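Local structure of oxidoreductase protein (Agrobacterium radiobacter, 5UI9) at residues K25-K28 / G29-I32; H301-D304 / R305-G309; I73-V77 / Q78-A82. The protein probably acts as an NAD-dependent oxidoreductase of the GFO/IDH/MocA family, binding NAD+ and a dihydroxy-methylpropanoic acid. All coordinates share one frame; numbering follows the deposited sequence.

Interaction 1: K25-K28 / G29-I32. With MG (magnesium ion), chain E.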
ATOM      1  N   LYS A  25      16.577 -34.021   8.371  1.00 39.65           N
ATOM      2  CA  LYS A  25      16.996 -35.226   7.655  1.00 43.24           C
ATOM      3  C   LYS A  25      17.706 -34.844   6.348  1.00 42.34           C
ATOM      4  O   LYS A  25      18.811 -35.321   6.095  1.00 40.90           O
ATOM      5  CB  LYS A  25      15.789 -36.156   7.429  1.00 47.38           C
ATOM      6  CG  LYS A  25      16.080 -37.456   6.684  1.00 53.06           C
ATOM      7  CD  LYS A  25      15.482 -38.690   7.367  1.00 58.64           C
ATOM      8  CE  LYS A  25      13.978 -38.604   7.632  1.00 60.84           C
ATOM      9  NZ  LYS A  25      13.194 -38.282   6.413  1.00 60.60           N
ATOM     10  N   ASP A  26      17.093 -33.953   5.565  1.00 40.78           N
ATOM     11  CA  ASP A  26      17.697 -33.419   4.327  1.00 41.25           C
ATOM     12  C   ASP A  26      18.959 -32.572   4.540  1.00 40.11           C
ATOM     13  O   ASP A  26      19.771 -32.476   3.637  1.00 40.23           O
ATOM     14  CB  ASP A  26      16.696 -32.544   3.546  1.00 40.48           C
ATOM     15  CG  ASP A  26      15.583 -33.340   2.871  1.00 42.68           C
ATOM     16  OD1 ASP A  26      15.645 -34.587   2.795  1.00 42.70           O
ATOM     17  OD2 ASP A  26      14.624 -32.685   2.399  1.00 44.29           O
ATOM     18  N   VAL A  27      19.102 -31.914   5.689  1.00 39.71           N
ATOM     19  CA  VAL A  27      20.284 -31.079   5.943  1.00 40.65           C
ATOM     20  C   VAL A  27      21.543 -31.945   5.905  1.00 42.25           C
ATOM     21  O   VAL A  27      21.582 -33.010   6.523  1.00 42.64           O
ATOM     22  CB  VAL A  27      20.211 -30.342   7.311  1.00 40.36           C
ATOM     23  CG1 VAL A  27      21.574 -29.769   7.717  1.00 40.17           C
ATOM     24  CG2 VAL A  27      19.155 -29.235   7.283  1.00 38.49           C
ATOM     25  N   LYS A  28      22.555 -31.465   5.192  1.00 42.52           N
ATOM     26  CA  LYS A  28      23.873 -32.092   5.182  1.00 46.36           C
ATOM     27  C   LYS A  28      24.782 -31.491   6.257  1.00 43.50           C
ATOM     28  O   LYS A  28      24.971 -30.273   6.321  1.00 40.57           O
ATOM     29  CB  LYS A  28      24.509 -31.993   3.788  1.00 51.71           C
ATOM     30  CG  LYS A  28      24.006 -33.090   2.853  1.00 57.67           C
ATOM     31  CD  LYS A  28      24.051 -32.699   1.383  1.00 61.87           C
ATOM     32  CE  LYS A  28      23.467 -33.803   0.509  1.00 64.07           C
ATOM     33  NZ  LYS A  28      22.805 -33.239  -0.697  1.00 67.67           N
ATOM     34  N   GLY A  29      25.334 -32.371   7.094  1.00 42.74           N
ATOM     35  CA  GLY A  29      26.207 -31.988   8.198  1.00 43.10           C
ATOM     36  C   GLY A  29      25.516 -31.928   9.551  1.00 41.95           C
ATOM     37  O   GLY A  29      26.143 -31.541  10.541  1.00 42.03           O
ATOM     38  N   ALA A  30      24.237 -32.310   9.607  1.00 40.25           N
ATOM     39  CA  ALA A  30      23.497 -32.327  10.870  1.00 39.75           C
ATOM     40  C   ALA A  30      22.279 -33.247  10.829  1.00 40.26           C
ATOM     41  O   ALA A  30      21.711 -33.502   9.756  1.00 42.54           O
ATOM     42  CB  ALA A  30      23.074 -30.915  11.255  1.00 38.96           C
ATOM     43  N   GLY A  31      21.897 -33.735  12.008  1.00 38.75           N
ATOM     44  CA  GLY A  31      20.666 -34.510  12.194  1.00 38.51           C
ATOM     45  C   GLY A  31      20.187 -34.428  13.630  1.00 38.62           C
ATOM     46  O   GLY A  31      20.913 -33.951  14.507  1.00 39.13           O
ATOM     47  N   ILE A  32      18.973 -34.911  13.876  1.00 39.09           N
ATOM     48  CA  ILE A  32      18.367 -34.868  15.218  1.00 38.87           C
ATOM     49  C   ILE A  32      18.596 -36.185  15.972  1.00 40.32           C
ATOM     50  O   ILE A  32      18.191 -37.250  15.499  1.00 41.62           O
ATOM     51  CB  ILE A  32      16.854 -34.561  15.134  1.00 38.25           C
ATOM     52  CG1 ILE A  32      16.618 -33.206  14.441  1.00 37.48           C
ATOM     53  CG2 ILE A  32      16.202 -34.594  16.516  1.00 38.57           C
ATOM     54  CD1 ILE A  32      17.237 -31.994  15.113  1.00 37.18           C
TER
HETATM   55 MG    MG E 403      20.594 -34.461   8.074  1.00 40.09          MG
HETATM   56  O   HOH W   1      22.097 -36.105   7.384  1.00 44.42           O

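Interaction 2: H301-D304 / R305-G309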
ATOM      1  N   HIS A 301      21.635 -23.290   6.410  1.00 33.59           N
ATOM      2  CA  HIS A 301      22.361 -22.056   6.714  1.00 34.18           C
ATOM      3  C   HIS A 301      22.917 -22.104   8.140  1.00 35.89           C
ATOM      4  O   HIS A 301      24.113 -21.881   8.343  1.00 37.23           O
ATOM      5  CB  HIS A 301      21.458 -20.836   6.497  1.00 33.96           C
ATOM      6  CG  HIS A 301      22.051 -19.539   6.952  1.00 33.57           C
ATOM      7  ND1 HIS A 301      22.972 -18.836   6.206  1.00 34.85           N
ATOM      8  CD2 HIS A 301      21.823 -18.797   8.063  1.00 33.28           C
ATOM      9  CE1 HIS A 301      23.299 -17.726   6.843  1.00 34.51           C
ATOM     10  NE2 HIS A 301      22.615 -17.679   7.973  1.00 33.51           N
ATOM     11  N   TRP A 302      22.059 -22.424   9.108  1.00 35.31           N
ATOM     12  CA  TRP A 302      22.486 -22.616  10.504  1.00 35.90           C
ATOM     13  C   TRP A 302      23.674 -23.574  10.612  1.00 37.48           C
ATOM     14  O   TRP A 302      24.676 -23.257  11.250  1.00 36.59           O
ATOM     15  CB  TRP A 302      21.332 -23.145  11.364  1.00 35.25           C
ATOM     16  CG  TRP A 302      21.773 -23.711  12.705  1.00 34.92           C
ATOM     17  CD1 TRP A 302      22.021 -25.027  13.006  1.00 35.70           C
ATOM     18  CD2 TRP A 302      22.030 -22.972  13.904  1.00 34.56           C
ATOM     19  NE1 TRP A 302      22.425 -25.149  14.316  1.00 36.36           N
ATOM     20  CE2 TRP A 302      22.436 -23.903  14.892  1.00 36.41           C
ATOM     21  CE3 TRP A 302      21.959 -21.615  14.241  1.00 33.77           C
ATOM     22  CZ2 TRP A 302      22.753 -23.516  16.207  1.00 36.36           C
ATOM     23  CZ3 TRP A 302      22.284 -21.229  15.540  1.00 34.76           C
ATOM     24  CH2 TRP A 302      22.675 -22.178  16.509  1.00 35.34           C
ATOM     25  N   THR A 303      23.523 -24.744   9.991  1.00 37.82           N
ATOM     26  CA  THR A 303      24.519 -25.810  10.020  1.00 38.47           C
ATOM     27  C   THR A 303      25.860 -25.389   9.414  1.00 39.65           C
ATOM     28  O   THR A 303      26.916 -25.670   9.996  1.00 39.71           O
ATOM     29  CB  THR A 303      23.978 -27.064   9.298  1.00 39.24           C
ATOM     30  OG1 THR A 303      22.750 -27.470   9.921  1.00 36.96           O
ATOM     31  CG2 THR A 303      24.990 -28.221   9.337  1.00 40.15           C
ATOM     32  N   ASP A 304      25.812 -24.712   8.268  1.00 38.74           N
ATOM     33  CA  ASP A 304      27.013 -24.174   7.621  1.00 41.98           C
ATOM     34  C   ASP A 304      27.713 -23.171   8.529  1.00 43.16           C
ATOM     35  O   ASP A 304      28.936 -23.247   8.712  1.00 43.64           O
ATOM     36  CB  ASP A 304      26.681 -23.486   6.282  1.00 42.31           C
ATOM     37  CG  ASP A 304      26.182 -24.455   5.207  1.00 43.18           C
ATOM     38  OD1 ASP A 304      26.346 -25.687   5.356  1.00 42.24           O
ATOM     39  OD2 ASP A 304      25.617 -23.968   4.199  1.00 44.00           O
ATOM     40  N   ARG A 305      26.934 -22.246   9.094  1.00 41.59           N
ATOM     41  CA  ARG A 305      27.479 -21.187   9.960  1.00 44.47           C
ATOM     42  C   ARG A 305      28.041 -21.688  11.298  1.00 44.26           C
ATOM     43  O   ARG A 305      29.058 -21.177  11.780  1.00 42.76           O
ATOM     44  CB  ARG A 305      26.429 -20.094  10.202  1.00 45.32           C
ATOM     45  CG  ARG A 305      26.139 -19.240   8.970  1.00 46.89           C
ATOM     46  CD  ARG A 305      27.331 -18.366   8.586  1.00 50.48           C
ATOM     47  NE  ARG A 305      27.008 -17.477   7.476  1.00 51.77           N
ATOM     48  CZ  ARG A 305      26.955 -17.830   6.191  1.00 54.99           C
ATOM     49  NH1 ARG A 305      27.213 -19.083   5.799  1.00 57.48           N
ATOM     50  NH2 ARG A 305      26.635 -16.916   5.278  1.00 55.71           N
ATOM     51  N   LEU A 306      27.381 -22.680  11.884  1.00 43.06           N
ATOM     52  CA  LEU A 306      27.855 -23.302  13.109  1.00 46.90           C
ATOM     53  C   LEU A 306      29.172 -24.054  12.863  1.00 48.88           C
ATOM     54  O   LEU A 306      30.087 -23.970  13.679  1.00 51.64           O
ATOM     55  CB  LEU A 306      26.780 -24.235  13.683  1.00 45.83           C
ATOM     56  CG  LEU A 306      26.998 -24.803  15.085  1.00 46.86           C
ATOM     57  CD1 LEU A 306      27.220 -23.677  16.088  1.00 48.39           C
ATOM     58  CD2 LEU A 306      25.826 -25.688  15.509  1.00 47.10           C
ATOM     59  N   SER A 307      29.252 -24.761  11.733  1.00 51.05           N
ATOM     60  CA  SER A 307      30.455 -25.509  11.315  1.00 54.18           C
ATOM     61  C   SER A 307      31.687 -24.645  11.057  1.00 54.36           C
ATOM     62  O   SER A 307      32.811 -25.082  11.320  1.00 56.28           O
ATOM     63  CB  SER A 307      30.172 -26.310  10.036  1.00 54.73           C
ATOM     64  OG  SER A 307      29.224 -27.331  10.270  1.00 58.19           O
ATOM     65  N   SER A 308      31.472 -23.453  10.504  1.00 52.25           N
ATOM     66  CA  SER A 308      32.551 -22.517  10.161  1.00 55.98           C
ATOM     67  C   SER A 308      32.769 -21.416  11.207  1.00 57.65           C
ATOM     68  O   SER A 308      33.764 -20.691  11.140  1.00 59.81           O
ATOM     69  CB  SER A 308      32.255 -21.859   8.814  1.00 55.62           C
ATOM     70  OG  SER A 308      31.137 -20.994   8.918  1.00 56.37           O
ATOM     71  N   GLY A 309      31.836 -21.278  12.149  1.00 57.66           N
ATOM     72  CA  GLY A 309      31.921 -20.250  13.181  1.00 57.99           C
ATOM     73  C   GLY A 309      31.548 -18.847  12.731  1.00 57.72           C
ATOM     74  O   GLY A 309      32.000 -17.874  13.336  1.00 58.13           O
TER

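Interaction 3: I73-V77 / Q78-A82. With NAD (nicotinamide-adenine-dinucleotide), chain C.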
ATOM      1  N   ILE A  73      14.516 -25.045  19.152  1.00 32.61           N
ATOM      2  CA  ILE A  73      13.341 -24.759  19.970  1.00 31.62           C
ATOM      3  C   ILE A  73      12.169 -24.409  19.049  1.00 32.27           C
ATOM      4  O   ILE A  73      12.135 -23.322  18.456  1.00 31.54           O
ATOM      5  CB  ILE A  73      13.640 -23.623  20.973  1.00 31.11           C
ATOM      6  CG1 ILE A  73      14.782 -24.041  21.919  1.00 31.13           C
ATOM      7  CG2 ILE A  73      12.397 -23.263  21.776  1.00 31.04           C
ATOM      8  CD1 ILE A  73      15.565 -22.883  22.502  1.00 31.33           C
ATOM      9  N   ALA A  74      11.230 -25.351  18.924  1.00 32.69           N
ATOM     10  CA  ALA A  74      10.020 -25.181  18.111  1.00 32.55           C
ATOM     11  C   ALA A  74       8.732 -25.140  18.943  1.00 33.01           C
ATOM     12  O   ALA A  74       7.645 -25.468  18.440  1.00 33.18           O
ATOM     13  CB  ALA A  74       9.943 -26.288  17.076  1.00 33.23           C
ATOM     14  N   THR A  75       8.841 -24.726  20.203  1.00 33.11           N
ATOM     15  CA  THR A  75       7.665 -24.550  21.051  1.00 33.94           C
ATOM     16  C   THR A  75       6.991 -23.221  20.722  1.00 33.38           C
ATOM     17  O   THR A  75       7.536 -22.404  19.983  1.00 31.66           O
ATOM     18  CB  THR A  75       8.017 -24.538  22.555  1.00 34.59           C
ATOM     19  OG1 THR A  75       8.848 -23.412  22.854  1.00 34.93           O
ATOM     20  CG2 THR A  75       8.725 -25.819  22.964  1.00 35.72           C
ATOM     21  N   THR A  76       5.813 -23.003  21.299  1.00 34.23           N
ATOM     22  CA  THR A  76       5.168 -21.689  21.254  1.00 33.73           C
ATOM     23  C   THR A  76       5.950 -20.703  22.135  1.00 34.29           C
ATOM     24  O   THR A  76       6.812 -21.107  22.919  1.00 33.51           O
ATOM     25  CB  THR A  76       3.687 -21.766  21.675  1.00 33.63           C
ATOM     26  OG1 THR A  76       3.571 -22.392  22.959  1.00 32.37           O
ATOM     27  CG2 THR A  76       2.892 -22.564  20.647  1.00 33.12           C
ATOM     28  N   VAL A  77       5.635 -19.418  21.990  1.00 33.94           N
ATOM     29  CA  VAL A  77       6.422 -18.323  22.581  1.00 34.95           C
ATOM     30  C   VAL A  77       6.608 -18.349  24.113  1.00 36.46           C
ATOM     31  O   VAL A  77       7.630 -17.878  24.613  1.00 37.38           O
ATOM     32  CB  VAL A  77       5.846 -16.948  22.145  1.00 35.23           C
ATOM     33  CG1 VAL A  77       4.506 -16.666  22.824  1.00 35.55           C
ATOM     34  CG2 VAL A  77       6.851 -15.826  22.388  1.00 35.69           C
ATOM     35  N   GLN A  78       5.633 -18.902  24.834  1.00 37.29           N
ATOM     36  CA  GLN A  78       5.612 -18.914  26.301  1.00 38.86           C
ATOM     37  C   GLN A  78       6.917 -19.457  26.909  1.00 37.21           C
ATOM     38  O   GLN A  78       7.440 -18.914  27.886  1.00 36.27           O
ATOM     39  CB  GLN A  78       4.416 -19.744  26.825  1.00 41.90           C
ATOM     40  CG  GLN A  78       3.024 -19.137  26.590  1.00 44.63           C
ATOM     41  CD  GLN A  78       2.396 -19.461  25.218  1.00 47.56           C
ATOM     42  OE1 GLN A  78       3.074 -19.915  24.284  1.00 43.04           O
ATOM     43  NE2 GLN A  78       1.090 -19.207  25.094  1.00 48.62           N
ATOM     44  N   SER A  79       7.443 -20.520  26.316  1.00 36.62           N
ATOM     45  CA  SER A  79       8.635 -21.183  26.845  1.00 37.56           C
ATOM     46  C   SER A  79       9.966 -20.802  26.163  1.00 35.86           C
ATOM     47  O   SER A  79      11.000 -21.358  26.513  1.00 35.95           O
ATOM     48  CB  SER A  79       8.417 -22.691  26.784  1.00 38.24           C
ATOM     49  OG  SER A  79       8.305 -23.119  25.444  1.00 41.60           O
ATOM     50  N   HIS A  80       9.961 -19.853  25.225  1.00 35.45           N
ATOM     51  CA  HIS A  80      11.188 -19.508  24.486  1.00 34.65           C
ATOM     52  C   HIS A  80      12.305 -18.964  25.378  1.00 35.64           C
ATOM     53  O   HIS A  80      13.453 -19.417  25.270  1.00 34.70           O
ATOM     54  CB  HIS A  80      10.927 -18.500  23.365  1.00 34.05           C
ATOM     55  CG  HIS A  80      10.188 -19.065  22.196  1.00 33.36           C
ATOM     56  ND1 HIS A  80       9.816 -18.295  21.115  1.00 32.97           N
ATOM     57  CD2 HIS A  80       9.728 -20.313  21.948  1.00 33.48           C
ATOM     58  CE1 HIS A  80       9.166 -19.052  20.246  1.00 33.82           C
ATOM     59  NE2 HIS A  80       9.099 -20.280  20.727  1.00 33.26           N
ATOM     60  N   ARG A  81      11.971 -18.000  26.242  1.00 35.82           N
ATOM     61  CA  ARG A  81      12.979 -17.341  27.073  1.00 37.10           C
ATOM     62  C   ARG A  81      13.687 -18.344  27.971  1.00 37.83           C
ATOM     63  O   ARG A  81      14.916 -18.353  28.030  1.00 37.94           O
ATOM     64  CB  ARG A  81      12.406 -16.188  27.915  1.00 37.88           C
ATOM     65  CG  ARG A  81      13.455 -15.610  28.866  1.00 38.69           C
ATOM     66  CD  ARG A  81      13.163 -14.211  29.369  1.00 39.23           C
ATOM     67  NE  ARG A  81      14.240 -13.776  30.264  1.00 39.31           N
ATOM     68  CZ  ARG A  81      14.340 -12.569  30.823  1.00 40.21           C
ATOM     69  NH1 ARG A  81      13.424 -11.628  30.604  1.00 40.06           N
ATOM     70  NH2 ARG A  81      15.371 -12.304  31.620  1.00 41.09           N
ATOM     71  N   ALA A  82      12.907 -19.180  28.654  1.00 38.12           N
ATOM     72  CA  ALA A  82      13.456 -20.191  29.554  1.00 39.97           C
ATOM     73  C   ALA A  82      14.338 -21.193  28.806  1.00 38.98           C
ATOM     74  O   ALA A  82      15.418 -21.533  29.282  1.00 37.85           O
ATOM     75  CB  ALA A  82      12.337 -20.916  30.304  1.00 40.59           C
TER
HETATM   76  PA  NAD C 401       2.059 -26.339  18.574  1.00 34.28           P
HETATM   77  O1A NAD C 401       1.242 -25.965  19.793  1.00 33.91           O
HETATM   78  O2A NAD C 401       1.455 -27.193  17.494  1.00 29.96           O
HETATM   79  O5B NAD C 401       3.404 -27.047  19.069  1.00 34.76           O
HETATM   80  C5B NAD C 401       4.089 -26.667  20.256  1.00 36.37           C
HETATM   81  C4B NAD C 401       4.559 -27.945  20.932  1.00 35.62           C
HETATM   82  O4B NAD C 401       5.496 -27.610  21.949  1.00 36.73           O
HETATM   83  C3B NAD C 401       3.425 -28.705  21.604  1.00 36.61           C
HETATM   84  O3B NAD C 401       3.461 -30.078  21.188  1.00 37.01           O
HETATM   85  C2B NAD C 401       3.671 -28.549  23.098  1.00 37.14           C
HETATM   86  O2B NAD C 401       3.301 -29.723  23.821  1.00 36.63           O
HETATM   87  C1B NAD C 401       5.168 -28.298  23.155  1.00 38.09           C
HETATM   88  N9A NAD C 401       5.686 -27.479  24.276  1.00 39.45           N
HETATM   89  C8A NAD C 401       5.253 -26.271  24.689  1.00 38.97           C
HETATM   90  N7A NAD C 401       6.016 -25.830  25.723  1.00 38.49           N
HETATM   91  C5A NAD C 401       6.964 -26.754  25.968  1.00 39.04           C
HETATM   92  C6A NAD C 401       8.097 -26.932  26.915  1.00 38.04           C
HETATM   93  N6A NAD C 401       8.388 -25.999  27.848  1.00 38.01           N
HETATM   94  N1A NAD C 401       8.838 -28.061  26.812  1.00 37.78           N
HETATM   95  C2A NAD C 401       8.577 -29.018  25.898  1.00 36.38           C
HETATM   96  N3A NAD C 401       7.567 -28.918  25.012  1.00 36.24           N
HETATM   97  C4A NAD C 401       6.745 -27.835  24.998  1.00 38.31           C
HETATM   98  O3  NAD C 401       2.631 -24.984  17.926  1.00 33.01           O
HETATM   99  PN  NAD C 401       3.062 -24.841  16.376  1.00 31.79           P
HETATM  100  O1N NAD C 401       1.854 -24.520  15.532  1.00 33.07           O
HETATM  101  O2N NAD C 401       3.937 -26.006  15.990  1.00 37.16           O
HETATM  102  O5D NAD C 401       3.926 -23.501  16.487  1.00 29.76           O
HETATM  103  C5D NAD C 401       5.103 -23.481  17.284  1.00 29.79           C
HETATM  104  C4D NAD C 401       5.887 -22.230  16.937  1.00 29.73           C
HETATM  105  O4D NAD C 401       6.233 -22.280  15.549  1.00 32.39           O
HETATM  106  C3D NAD C 401       5.077 -20.962  17.167  1.00 30.53           C
HETATM  107  O3D NAD C 401       5.861 -20.007  17.889  1.00 29.42           O
HETATM  108  C2D NAD C 401       4.736 -20.467  15.772  1.00 31.52           C
HETATM  109  O2D NAD C 401       4.715 -19.043  15.670  1.00 30.72           O
HETATM  110  C1D NAD C 401       5.858 -21.056  14.919  1.00 31.73           C
HETATM  111  N1N NAD C 401       5.533 -21.288  13.499  1.00 31.52           N
HETATM  112  C2N NAD C 401       6.443 -20.882  12.595  1.00 29.68           C
HETATM  113  C3N NAD C 401       6.256 -21.047  11.231  1.00 31.66           C
HETATM  114  C7N NAD C 401       7.328 -20.560  10.295  1.00 34.18           C
HETATM  115  O7N NAD C 401       8.503 -20.630  10.647  1.00 33.59           O
HETATM  116  N7N NAD C 401       7.001 -20.064   9.100  1.00 31.85           N
HETATM  117  C4N NAD C 401       5.079 -21.654  10.792  1.00 32.63           C
HETATM  118  C5N NAD C 401       4.140 -22.078  11.734  1.00 32.74           C
HETATM  119  C6N NAD C 401       4.392 -21.891  13.094  1.00 30.17           C
HETATM  120  O   HOH W   2       9.206 -16.535  26.389  1.00 37.69           O

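Interaction 1: K25-K28 / G29-I32
V27 and A30 meet where helix 17-26 turns into strand 30-36, in the first beta-alpha-beta unit of the Rossmann fold. The side chain of V27 points toward the incoming strand. Its CG1 branch is anti to the backbone N (chi1 166°) and lies 4.0 Å from A30 CB, which is all the side chain A30 has. This is a plain apolar contact, one methyl group against another. V27 also touches L296 and Q300 of helix 289-308. K28 behaves differently: its long side chain points away from the turn and runs into an exposed position. K28 O is hydrogen-bonded to Q300 NE2. G29 makes the bend with a positive phi of 99°, where a side chain would run into the K28 carbonyl. G29, just before the strand, and G31 bond through the backbone to L6, and G31 also to G8, on the neighbouring strand 6-11 of the parallel sheet. A30 N is buried by the turn and has no partner in the model.

The carbonyls of the two residues converge on a magnesium ion, together with W24 O and a water. V27 O and A30 O are 3.3 Å apart, and the ion bridges them at 2.3 Å from V27 O and 2.2 Å from A30 O.

Interaction 2: H301-D304 / R305-G309
H301 and R305 are one helical turn apart near the end of helix 289-308, and their backbones are joined by R305 N to H301 O at 2.9 Å. The next regular bond of the helix runs from L306 N to W302 O, 2.8 Å.

Two serines add side-chain bonds to this pattern. T303 O receives both S307 N and S307 OG, the latter at 2.9 Å, from opposite faces of the carbonyl plane. D304 O is shared in the same way by S308 N and S308 OG, with the hydroxyl longer at 3.2 Å. Each of these two carbonyls is therefore gripped twice.

Arginine and histidine pack against each other. R305 CG sits over one face of the H301 ring, 4.1 Å from its centroid, in a CH-pi contact. A bend at chi2 (-68°) brings the guanidinium of R305 near H301 CE1. This carbon lies over one face of the guanidinium, with the two planes 56° apart. H301 NE2 is bonded to S313 N.

W302 and L306 run side by side. L306 CD2 rests 3.8 Å from W302 CZ2, and F70 meets the same indole edge-to-face.

S308 is the last helical residue. G309 leaves with a positive phi of 77°, and its N makes a weak bond to R305 O, an arrangement typical of a helix C-terminus closed by glycine.

Interaction 3: I73-V77 / Q78-A82
The chain leaves strand 70-73, passes through a short 3-10 turn and enters helix 80-89, with H80 N bonded to V77 O at 3.1 Å. A water is also held by V77 O and passes the link on to R81 N.

H80 folds back over this turn. With CG beside the backbone N (chi1 -72°), its ring reaches T75, where NE2 donates to T75 O at 2.7 Å. The acceptor lies near the ring plane, but the donor stands above the plane of the carbonyl. V77 CA covers the centre of one ring face at 3.6 Å from the centroid, a CH-pi contact. T75 OG1 and S79 OG are 2.7 Å apart. T76 OG1 donates to Q78 OE1, whose chain bends at chi2 to meet it.

T75, T76 and S79 also touch NAD. T75 CG2 meets the adenine at C4A, 3.5 Å away, and S79 CB approaches N6A at the same distance. T76 CG2 is 3.7 Å from the bridging O3 of the pyrophosphate.

H80 ND1 is bonded to F100 O. Both ring nitrogens thus meet carbonyl oxygens, which fixes the ring rotation and would be consistent with a protonated imidazole.

Interactions 1 and 2 touch, with centres 12 Å apart. T303 of helix 289-308 joins them: its OG1 is 3.4 Å from V27 CG1, and its CG2 packs against K28 O and G29 O. The T303 side chain is about 8 Å from the magnesium ion, so interaction 2 backs the metal turn without binding the metal. Interaction 3 stands apart. Its centre is 22 Å from interaction 1 and 23 Å from interaction 2. It alone of the three lines the NAD pocket, and the T76 side chain is about 10 Å from the bound dihydroxy acid. The W302 side chain remains about 13 Å from NAD, but F70, its ring partner, begins the strand that ends at I73.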